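Local coordinates for protein probable hydrolase (Pseudomonas aeruginosa, PDB 7AL6) that is of unknown function but belongs to the alpha/beta hydrolase superfamily and probably acts as a hydrolase, perhaps a lipolytic one, at residues Arg188-Val193 against Tyr197-Asp202; Pro158-Leu163 against Val167-Arg172; Ala32-Leu37 against Ala61-Ser66. All blocks are in the same frame, centred on the assembly; numbering follows the deposited sequence.

Contact 1: residues Arg188-Val193 against Tyr197-Asp202; sequences RGLEPV and YTWRTD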
loop_
_atom_site.group_PDB
_atom_site.type_symbol
_atom_site.label_atom_id
_atom_site.label_comp_id
_atom_site.label_asym_id
_atom_site.label_seq_id
_atom_site.Cartn_x
_atom_site.Cartn_y
_atom_site.Cartn_z
ATOM N N ARG A 188 5.923 3.798 24.847
ATOM C CA ARG A 188 5.536 4.133 23.465
ATOM C C ARG A 188 6.278 3.280 22.438
ATOM O O ARG A 188 5.900 3.362 21.311
ATOM C CB ARG A 188 5.841 5.616 23.244
ATOM C CG ARG A 188 4.965 6.322 22.229
ATOM C CD ARG A 188 5.188 7.816 22.109
ATOM N NE ARG A 188 4.461 8.352 20.988
ATOM C CZ ARG A 188 3.307 8.975 21.067
ATOM N NH1 ARG A 188 2.757 9.222 22.233
ATOM N NH2 ARG A 188 2.720 9.387 19.971
ATOM N N GLY A 189 7.275 2.494 22.823
ATOM C CA GLY A 189 8.127 1.755 21.877
ATOM C C GLY A 189 7.924 0.253 21.847
ATOM O O GLY A 189 8.528 -0.386 21.045
ATOM N N LEU A 190 7.091 -0.294 22.702
ATOM C CA LEU A 190 6.854 -1.743 22.749
ATOM C C LEU A 190 5.518 -2.112 22.106
ATOM O O LEU A 190 4.491 -1.441 22.329
ATOM C CB LEU A 190 6.857 -2.228 24.204
ATOM C CG LEU A 190 8.210 -2.077 24.914
ATOM C CD1 LEU A 190 8.172 -2.704 26.276
ATOM C CD2 LEU A 190 9.258 -2.738 24.070
ATOM N N GLU A 191 5.542 -3.177 21.342
ATOM C CA GLU A 191 4.324 -3.785 20.875
ATOM C C GLU A 191 4.211 -5.227 21.345
ATOM O O GLU A 191 5.213 -5.918 21.481
ATOM C CB GLU A 191 4.228 -3.748 19.347
ATOM C CG GLU A 191 5.196 -4.584 18.634
ATOM C CD GLU A 191 4.994 -4.458 17.122
ATOM O OE1 GLU A 191 5.655 -3.599 16.501
ATOM O OE2 GLU A 191 4.140 -5.171 16.563
ATOM N N PRO A 192 2.991 -5.715 21.530
ATOM C CA PRO A 192 2.800 -7.107 21.951
ATOM C C PRO A 192 2.924 -8.070 20.802
ATOM O O PRO A 192 2.447 -7.817 19.692
ATOM C CB PRO A 192 1.366 -7.125 22.486
ATOM C CG PRO A 192 0.652 -6.101 21.540
ATOM C CD PRO A 192 1.726 -4.967 21.464
ATOM N N VAL A 193 3.540 -9.208 21.092
ATOM C CA VAL A 193 3.728 -10.269 20.112
ATOM C C VAL A 193 3.481 -11.580 20.863
ATOM O O VAL A 193 3.307 -11.566 22.099
ATOM C CB VAL A 193 5.116 -10.240 19.462
ATOM C CG1 VAL A 193 5.307 -8.972 18.684
ATOM C CG2 VAL A 193 6.196 -10.423 20.513
ATOM N N TYR A 197 6.902 -9.052 24.242
ATOM C CA TYR A 197 7.064 -7.721 23.696
ATOM C C TYR A 197 8.258 -7.667 22.764
ATOM O O TYR A 197 9.224 -8.433 22.893
ATOM C CB TYR A 197 7.259 -6.693 24.783
ATOM C CG TYR A 197 6.089 -6.459 25.669
ATOM C CD1 TYR A 197 5.012 -5.709 25.235
ATOM C CD2 TYR A 197 6.048 -6.979 26.954
ATOM C CE1 TYR A 197 3.927 -5.481 26.053
ATOM C CE2 TYR A 197 4.961 -6.744 27.790
ATOM C CZ TYR A 197 3.900 -5.999 27.330
ATOM O OH TYR A 197 2.784 -5.762 28.119
ATOM N N THR A 198 8.188 -6.732 21.840
ATOM C CA THR A 198 9.231 -6.411 20.852
ATOM C C THR A 198 9.322 -4.886 20.788
ATOM O O THR A 198 8.308 -4.264 20.920
ATOM C CB THR A 198 8.895 -7.068 19.510
ATOM O OG1 THR A 198 9.259 -8.439 19.558
ATOM C CG2 THR A 198 9.599 -6.448 18.332
ATOM N N TRP A 199 10.504 -4.323 20.606
ATOM C CA TRP A 199 10.667 -2.863 20.434
ATOM C C TRP A 199 10.173 -2.601 19.003
ATOM O O TRP A 199 10.818 -3.082 18.091
ATOM C CB TRP A 199 12.120 -2.425 20.684
ATOM C CG TRP A 199 12.459 -2.256 22.131
ATOM C CD1 TRP A 199 12.965 -3.192 22.975
ATOM C CD2 TRP A 199 12.275 -1.081 22.922
ATOM N NE1 TRP A 199 13.106 -2.683 24.227
ATOM C CE2 TRP A 199 12.692 -1.388 24.225
ATOM C CE3 TRP A 199 11.810 0.202 22.652
ATOM C CZ2 TRP A 199 12.664 -0.455 25.251
ATOM C CZ3 TRP A 199 11.778 1.122 23.669
ATOM C CH2 TRP A 199 12.204 0.797 24.948
ATOM N N ARG A 200 9.060 -1.891 18.823
ATOM C CA ARG A 200 8.443 -1.686 17.494
ATOM C C ARG A 200 9.452 -0.976 16.609
ATOM O O ARG A 200 9.924 0.060 16.981
ATOM C CB ARG A 200 7.146 -0.891 17.609
ATOM C CG ARG A 200 6.476 -0.608 16.278
ATOM C CD ARG A 200 5.052 -0.108 16.381
ATOM N NE ARG A 200 4.524 0.094 15.055
ATOM C CZ ARG A 200 4.786 1.141 14.304
ATOM N NH1 ARG A 200 5.540 2.113 14.771
ATOM N NH2 ARG A 200 4.277 1.227 13.096
ATOM N N THR A 201 9.675 -1.485 15.421
ATOM C CA THR A 201 10.694 -0.902 14.568
ATOM C C THR A 201 10.540 -1.445 13.148
ATOM O O THR A 201 9.798 -2.398 12.892
ATOM C CB THR A 201 12.093 -1.203 15.130
ATOM O OG1 THR A 201 13.056 -0.334 14.531
ATOM C CG2 THR A 201 12.479 -2.655 14.864
ATOM N N ASP A 202 11.171 -0.755 12.218
ATOM C CA ASP A 202 11.187 -1.151 10.820
ATOM C C ASP A 202 12.598 -1.631 10.532
ATOM O O ASP A 202 13.575 -0.928 10.830
ATOM C CB ASP A 202 10.773 0.016 9.942
ATOM C CG ASP A 202 10.415 -0.390 8.540
ATOM O OD1 ASP A 202 11.156 -1.192 7.892
ATOM O OD2 ASP A 202 9.396 0.170 8.052
HETATM O O HOH W 1 10.325 0.928 19.288
HETATM O O HOH W 2 8.368 -4.288 15.067
#
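Leu190 and Trp199 form a non-hydrogen-bonded pair of two short antiparallel strands, and the leucine can be followed outward. Its CB lies 4.1 Å from Tyr197 CD1. With CG anti to the carbonyl carbon (chi1 -65°), the branch turns toward the indole, and CD2 ends 3.6 Å from the centroid of the Trp199 five-membered ring, 7° off the normal: a CH-pi contact squarely over the face. Leu190 CD2 also passes 3.6 Å from Thr198 O. The leucine packs on Ala166 of helix 163-172 as well, whose carbonyl oxygen accepts from Trp199 NE1.

The backbone ladder carries the rest. Glu191 and Thr198 exchange two bonds, Glu191 N to Thr198 O at 3.0 Å and Thr198 N to Glu191 O at 3.1 Å, and Arg200 N reaches Gly189 O at 2.7 Å. Glu191 projects from the other face and crosses Arg200 nearly at a right angle; its OE1 lies 3.1 Å from Arg200 CG yet 4.1 Å from Arg200 NE, beyond a salt bridge. Glu191 OE2 is hydrogen-bonded to Ser11 of the second subunit, and Arg200 NH2 forms a salt bridge with Glu16 of that subunit. Strand directions 142° apart, with the hydrogen-bonded pair Glu191-Thr198 between the non-hydrogen-bonded pairs Leu190-Trp199 and Pro192-Tyr197, identify a twisted beta hairpin in the insertion after strand 119-125, where alpha/beta hydrolases commonly carry their cap.

Contact 2: residues Pro158-Leu163 against Val167-Arg172; sequences PVYAEL and VEARMR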
loop_
_atom_site.group_PDB
_atom_site.type_symbol
_atom_site.label_atom_id
_atom_site.label_comp_id
_atom_site.label_asym_id
_atom_site.label_seq_id
_atom_site.Cartn_x
_atom_site.Cartn_y
_atom_site.Cartn_z
ATOM N N PRO A 158 14.096 -9.163 18.197
ATOM C CA PRO A 158 14.034 -9.930 19.424
ATOM C C PRO A 158 12.690 -9.856 20.146
ATOM O O PRO A 158 12.039 -8.894 20.029
ATOM C CB PRO A 158 14.993 -9.257 20.404
ATOM C CG PRO A 158 15.857 -8.363 19.576
ATOM C CD PRO A 158 15.226 -8.246 18.210
ATOM N N VAL A 159 12.336 -10.901 20.872
ATOM C CA VAL A 159 11.122 -10.946 21.678
ATOM C C VAL A 159 11.528 -11.045 23.138
ATOM O O VAL A 159 12.415 -11.826 23.480
ATOM C CB VAL A 159 10.211 -12.127 21.281
ATOM C CG1 VAL A 159 9.004 -12.152 22.158
ATOM C CG2 VAL A 159 9.842 -12.026 19.827
ATOM N N TYR A 160 10.918 -10.221 23.966
ATOM C CA TYR A 160 11.154 -10.169 25.421
ATOM C C TYR A 160 9.902 -10.713 26.089
ATOM O O TYR A 160 8.871 -10.084 25.970
ATOM C CB TYR A 160 11.487 -8.744 25.876
ATOM C CG TYR A 160 12.702 -8.215 25.168
ATOM C CD1 TYR A 160 13.974 -8.486 25.631
ATOM C CD2 TYR A 160 12.581 -7.567 23.962
ATOM C CE1 TYR A 160 15.094 -8.082 24.936
ATOM C CE2 TYR A 160 13.690 -7.148 23.259
ATOM C CZ TYR A 160 14.952 -7.416 23.740
ATOM O OH TYR A 160 16.029 -6.992 23.043
ATOM N N ALA A 161 9.988 -11.850 26.779
ATOM C CA ALA A 161 8.862 -12.441 27.518
ATOM C C ALA A 161 8.500 -11.508 28.670
ATOM O O ALA A 161 7.335 -11.352 28.948
ATOM C CB ALA A 161 9.227 -13.823 27.975
ATOM N N GLU A 162 9.497 -10.895 29.290
ATOM C CA GLU A 162 9.329 -10.008 30.460
ATOM C C GLU A 162 9.587 -8.551 30.063
ATOM O O GLU A 162 10.573 -8.289 29.381
ATOM C CB GLU A 162 10.304 -10.427 31.560
ATOM C CG GLU A 162 9.946 -11.720 32.270
ATOM C CD GLU A 162 9.867 -11.587 33.779
ATOM O OE1 GLU A 162 9.133 -12.362 34.396
ATOM O OE2 GLU A 162 10.538 -10.700 34.333
ATOM N N LEU A 163 8.727 -7.646 30.514
ATOM C CA LEU A 163 8.810 -6.197 30.257
ATOM C C LEU A 163 10.135 -5.651 30.795
ATOM O O LEU A 163 10.837 -4.966 30.060
ATOM C CB LEU A 163 7.626 -5.603 31.005
ATOM C CG LEU A 163 7.168 -4.219 30.583
ATOM C CD1 LEU A 163 5.749 -3.989 31.061
ATOM C CD2 LEU A 163 8.082 -3.141 31.117
ATOM N N VAL A 167 13.176 -3.498 28.822
ATOM C CA VAL A 167 13.786 -2.268 29.318
ATOM C C VAL A 167 15.299 -2.408 29.388
ATOM O O VAL A 167 16.050 -1.604 28.816
ATOM C CB VAL A 167 13.208 -1.924 30.699
ATOM C CG1 VAL A 167 14.126 -0.963 31.465
ATOM C CG2 VAL A 167 11.812 -1.370 30.555
ATOM N N GLU A 168 15.769 -3.410 30.140
ATOM C CA GLU A 168 17.205 -3.639 30.259
ATOM C C GLU A 168 17.857 -3.829 28.904
ATOM O O GLU A 168 19.000 -3.408 28.708
ATOM C CB GLU A 168 17.465 -4.849 31.167
ATOM C CG GLU A 168 17.118 -4.555 32.626
ATOM C CD GLU A 168 16.826 -5.798 33.459
ATOM O OE1 GLU A 168 16.133 -5.653 34.494
ATOM O OE2 GLU A 168 17.299 -6.901 33.096
ATOM N N ALA A 169 17.155 -4.411 27.931
ATOM C CA ALA A 169 17.773 -4.483 26.610
ATOM C C ALA A 169 18.045 -3.085 26.043
ATOM O O ALA A 169 18.999 -2.898 25.266
ATOM C CB ALA A 169 16.903 -5.310 25.672
ATOM N N ARG A 170 17.234 -2.085 26.431
ATOM C CA ARG A 170 17.397 -0.724 25.903
ATOM C C ARG A 170 18.473 0.050 26.671
ATOM O O ARG A 170 19.097 0.949 26.113
ATOM C CB ARG A 170 16.052 0.027 25.945
ATOM C CG ARG A 170 16.072 1.490 25.460
ATOM C CD ARG A 170 16.482 1.628 24.028
ATOM N NE ARG A 170 16.540 3.032 23.573
ATOM C CZ ARG A 170 17.615 3.810 23.708
ATOM N NH1 ARG A 170 18.715 3.320 24.283
ATOM N NH2 ARG A 170 17.604 5.065 23.268
ATOM N N MET A 171 18.732 -0.308 27.933
ATOM C CA MET A 171 19.816 0.337 28.665
ATOM C C MET A 171 21.174 -0.074 28.114
ATOM O O MET A 171 22.085 0.751 28.011
ATOM C CB MET A 171 19.708 -0.007 30.139
ATOM C CG MET A 171 18.508 0.613 30.760
ATOM S SD MET A 171 18.103 -0.112 32.338
ATOM C CE MET A 171 19.350 0.760 33.321
ATOM N N ARG A 172 21.324 -1.342 27.751
ATOM C CA ARG A 172 22.577 -1.801 27.171
ATOM C C ARG A 172 22.736 -1.271 25.757
ATOM O O ARG A 172 23.846 -0.923 25.330
ATOM C CB ARG A 172 22.623 -3.335 27.165
ATOM C CG ARG A 172 22.401 -4.025 28.533
ATOM C CD ARG A 172 22.292 -5.561 28.363
ATOM N NE ARG A 172 21.296 -5.902 27.339
ATOM C CZ ARG A 172 21.005 -7.135 26.925
ATOM N NH1 ARG A 172 21.641 -8.184 27.436
ATOM N NH2 ARG A 172 20.076 -7.313 25.990
#
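The phenol of Tyr160 meets the methyl of Ala169 obliquely, the CB group approaching the hydroxyl end of the ring: 3.2 Å from Tyr160 OH and 3.4 Å from Tyr160 CE1. At these tight distances the phenol rests directly against the helix. The structural setting is a loop-to-helix junction in the insertion after strand 119-125, where alpha/beta hydrolases commonly carry a cap. Pro158-Tyr160 are extended, the chain turns at Ala161, and Glu162 takes the N-cap position of helix 163-172; Tyr160 folds back over the first turns of that helix. Holding CG anti to the carbonyl carbon (chi1 -58°) directs the ring past Lys165 and Ala166 to Ala169, while the tyrosine backbone is hydrogen-bonded to Tyr197 of the neighbouring hairpin.

On another side of the helix Leu163 and Val167 are joined twice. Their backbones make the i to i+4 bond of the first turn, Val167 N to Leu163 O at 3.0 Å with 161° at the hydrogen. Although the CB of Leu163 points away from Val167, its CG is anti to the backbone N and carries CD2 back to within 4.2 Å of Val167 CG2. Val167 also packs on Ala182 of helix 179-189, and Leu163 lies against Gln4 of the second subunit. One turn further on, Val167 O receives two donors, Arg170 N at 2.7 Å and Met171 N at 3.1 Å, a mixture of i+3 and i+4 bonding.

Contact 3: residues Ala32-Leu37 against Ala61-Ser66; sequences ALHGWL and AGHGHS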
loop_
_atom_site.group_PDB
_atom_site.type_symbol
_atom_site.label_atom_id
_atom_site.label_comp_id
_atom_site.label_asym_id
_atom_site.label_seq_id
_atom_site.Cartn_x
_atom_site.Cartn_y
_atom_site.Cartn_z
ATOM N N ALA A 32 8.722 18.899 18.012
ATOM C CA ALA A 32 9.805 18.212 18.704
ATOM C C ALA A 32 10.109 16.883 18.030
ATOM O O ALA A 32 9.214 16.042 17.837
ATOM C CB ALA A 32 9.453 17.994 20.180
ATOM N N LEU A 33 11.384 16.683 17.698
ATOM C CA LEU A 33 11.860 15.545 16.932
ATOM C C LEU A 33 12.869 14.725 17.748
ATOM O O LEU A 33 13.851 15.270 18.275
ATOM C CB LEU A 33 12.492 16.042 15.629
ATOM C CG LEU A 33 11.656 16.982 14.759
ATOM C CD1 LEU A 33 12.478 17.303 13.508
ATOM C CD2 LEU A 33 10.363 16.300 14.369
ATOM N N HIS A 34 12.666 13.391 17.796
ATOM C CA HIS A 34 13.429 12.513 18.669
ATOM C C HIS A 34 14.611 11.870 17.924
ATOM O O HIS A 34 14.797 12.017 16.710
ATOM C CB HIS A 34 12.513 11.446 19.297
ATOM C CG HIS A 34 11.811 10.581 18.289
ATOM N ND1 HIS A 34 12.462 9.587 17.597
ATOM C CD2 HIS A 34 10.525 10.580 17.837
ATOM C CE1 HIS A 34 11.620 9.019 16.742
ATOM N NE2 HIS A 34 10.440 9.606 16.867
ATOM N N GLY A 35 15.358 11.075 18.666
ATOM C CA GLY A 35 16.548 10.337 18.225
ATOM C C GLY A 35 16.233 9.055 17.483
ATOM O O GLY A 35 15.126 8.587 17.541
ATOM N N TRP A 36 17.218 8.503 16.804
ATOM C CA TRP A 36 17.056 7.257 16.026
ATOM C C TRP A 36 16.626 6.119 16.973
ATOM O O TRP A 36 17.237 6.004 18.018
ATOM C CB TRP A 36 18.374 6.975 15.330
ATOM C CG TRP A 36 18.416 5.784 14.439
ATOM C CD1 TRP A 36 17.778 5.611 13.257
ATOM C CD2 TRP A 36 19.285 4.661 14.587
ATOM N NE1 TRP A 36 18.142 4.427 12.694
ATOM C CE2 TRP A 36 19.047 3.811 13.499
ATOM C CE3 TRP A 36 20.170 4.247 15.584
ATOM C CZ2 TRP A 36 19.700 2.594 13.361
ATOM C CZ3 TRP A 36 20.814 3.047 15.446
ATOM C CH2 TRP A 36 20.581 2.235 14.346
ATOM N N LEU A 37 15.563 5.384 16.645
ATOM C CA LEU A 37 14.953 4.246 17.396
ATOM C C LEU A 37 14.282 4.717 18.693
ATOM O O LEU A 37 13.872 3.880 19.427
ATOM C CB LEU A 37 15.944 3.110 17.668
ATOM C CG LEU A 37 16.751 2.614 16.479
ATOM C CD1 LEU A 37 17.631 1.450 16.865
ATOM C CD2 LEU A 37 15.880 2.247 15.307
ATOM N N ALA A 61 8.396 8.346 11.272
ATOM C CA ALA A 61 7.965 7.157 10.524
ATOM C C ALA A 61 8.807 5.957 10.977
ATOM O O ALA A 61 10.008 6.077 11.152
ATOM C CB ALA A 61 8.133 7.404 9.055
ATOM N N GLY A 62 8.159 4.830 11.230
ATOM C CA GLY A 62 8.797 3.582 11.670
ATOM C C GLY A 62 9.210 3.611 13.130
ATOM O O GLY A 62 9.896 2.718 13.531
ATOM N N HIS A 63 8.789 4.608 13.893
ATOM C CA HIS A 63 9.128 4.781 15.322
ATOM C C HIS A 63 7.858 4.983 16.151
ATOM O O HIS A 63 6.869 5.370 15.601
ATOM C CB HIS A 63 10.035 5.991 15.551
ATOM C CG HIS A 63 11.392 5.935 14.943
ATOM N ND1 HIS A 63 11.605 6.044 13.617
ATOM C CD2 HIS A 63 12.608 5.859 15.499
ATOM C CE1 HIS A 63 12.879 5.996 13.374
ATOM N NE2 HIS A 63 13.508 5.886 14.497
ATOM N N GLY A 64 7.917 4.670 17.435
ATOM C CA GLY A 64 6.818 4.921 18.370
ATOM C C GLY A 64 5.520 4.343 17.857
ATOM O O GLY A 64 5.453 3.177 17.548
ATOM N N HIS A 65 4.528 5.190 17.739
ATOM C CA HIS A 65 3.218 4.762 17.224
ATOM C C HIS A 65 2.927 5.259 15.803
ATOM O O HIS A 65 1.794 5.095 15.307
ATOM C CB HIS A 65 2.122 5.207 18.207
ATOM C CG HIS A 65 2.165 4.454 19.512
ATOM N ND1 HIS A 65 1.473 4.846 20.635
ATOM C CD2 HIS A 65 2.860 3.345 19.867
ATOM C CE1 HIS A 65 1.727 3.998 21.620
ATOM N NE2 HIS A 65 2.570 3.080 21.180
ATOM N N SER A 66 3.915 5.836 15.118
ATOM C CA SER A 66 3.701 6.288 13.748
ATOM C C SER A 66 3.697 5.086 12.811
ATOM O O SER A 66 4.344 4.079 13.063
ATOM C CB SER A 66 4.790 7.299 13.322
ATOM O OG SER A 66 4.454 8.596 13.806
#
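Ring packing comes first: the imidazoles of His34 and His63 meet obliquely, their centroids 5.1 Å apart and planes at 52°. The nearest atoms are His34 CE1 and His63 CD2, at 3.5 Å, with CD2 near the plane of the His34 ring, at its edge.

Hydrogen bonds fix both rings. His34 CG sits between the backbone N and the carbonyl carbon (chi1 59°), which goes with ND1 facing Gly35 O: it donates over 2.8 Å, the acceptor 1° out of the ring plane, while NE2 is bonded to the backbone N of Phe60. His63 ND1 donates to Ala61 O at 2.9 Å from above that carbonyl's plane.

Edge contacts form a separate group. Leu37 N lies in the plane of the His63 ring, 3.0 Å from NE2, so the Trp36-Leu37 backbone borders the imidazole.

Backbone shape supplies the rest. A type II' turn from His63 to Ser66, closed by Ser66 N to His63 O, puts Gly64 at positive phi and leads the loop away from the histidine pair.

The two loops follow strands 28-33 and 53-58. Gly35 touches the presumed nucleophile elbow and catalytic triad residues, and the His-Gly pair after its strand is consistent with the oxyanion-hole loop of alpha/beta hydrolases.

Contact 3 is the central one, buried at the ends of main-sheet strands with its centre about 7 Å from the centre of the chain; the centres of contacts 1 and 2 lie about 18 and 21 Å from that point, in the insertion between strands 119-125 and 229-234. Contact 1 is nevertheless mostly buried, partly by the second subunit; contact 2 is only partly so. Chemistry follows place: imidazoles and loop backbone in contact 3, strand pairing in contact 1, light apolar packing in contact 2. Contact 1 joins the others: Thr198 OG1 lies 2.9 Å from Pro158 O, Trp199 packs on Arg170 of helix 163-172, and Arg200 NH1 lies 3.0 Å from Gly64 O. Contacts 2 and 3 do not touch.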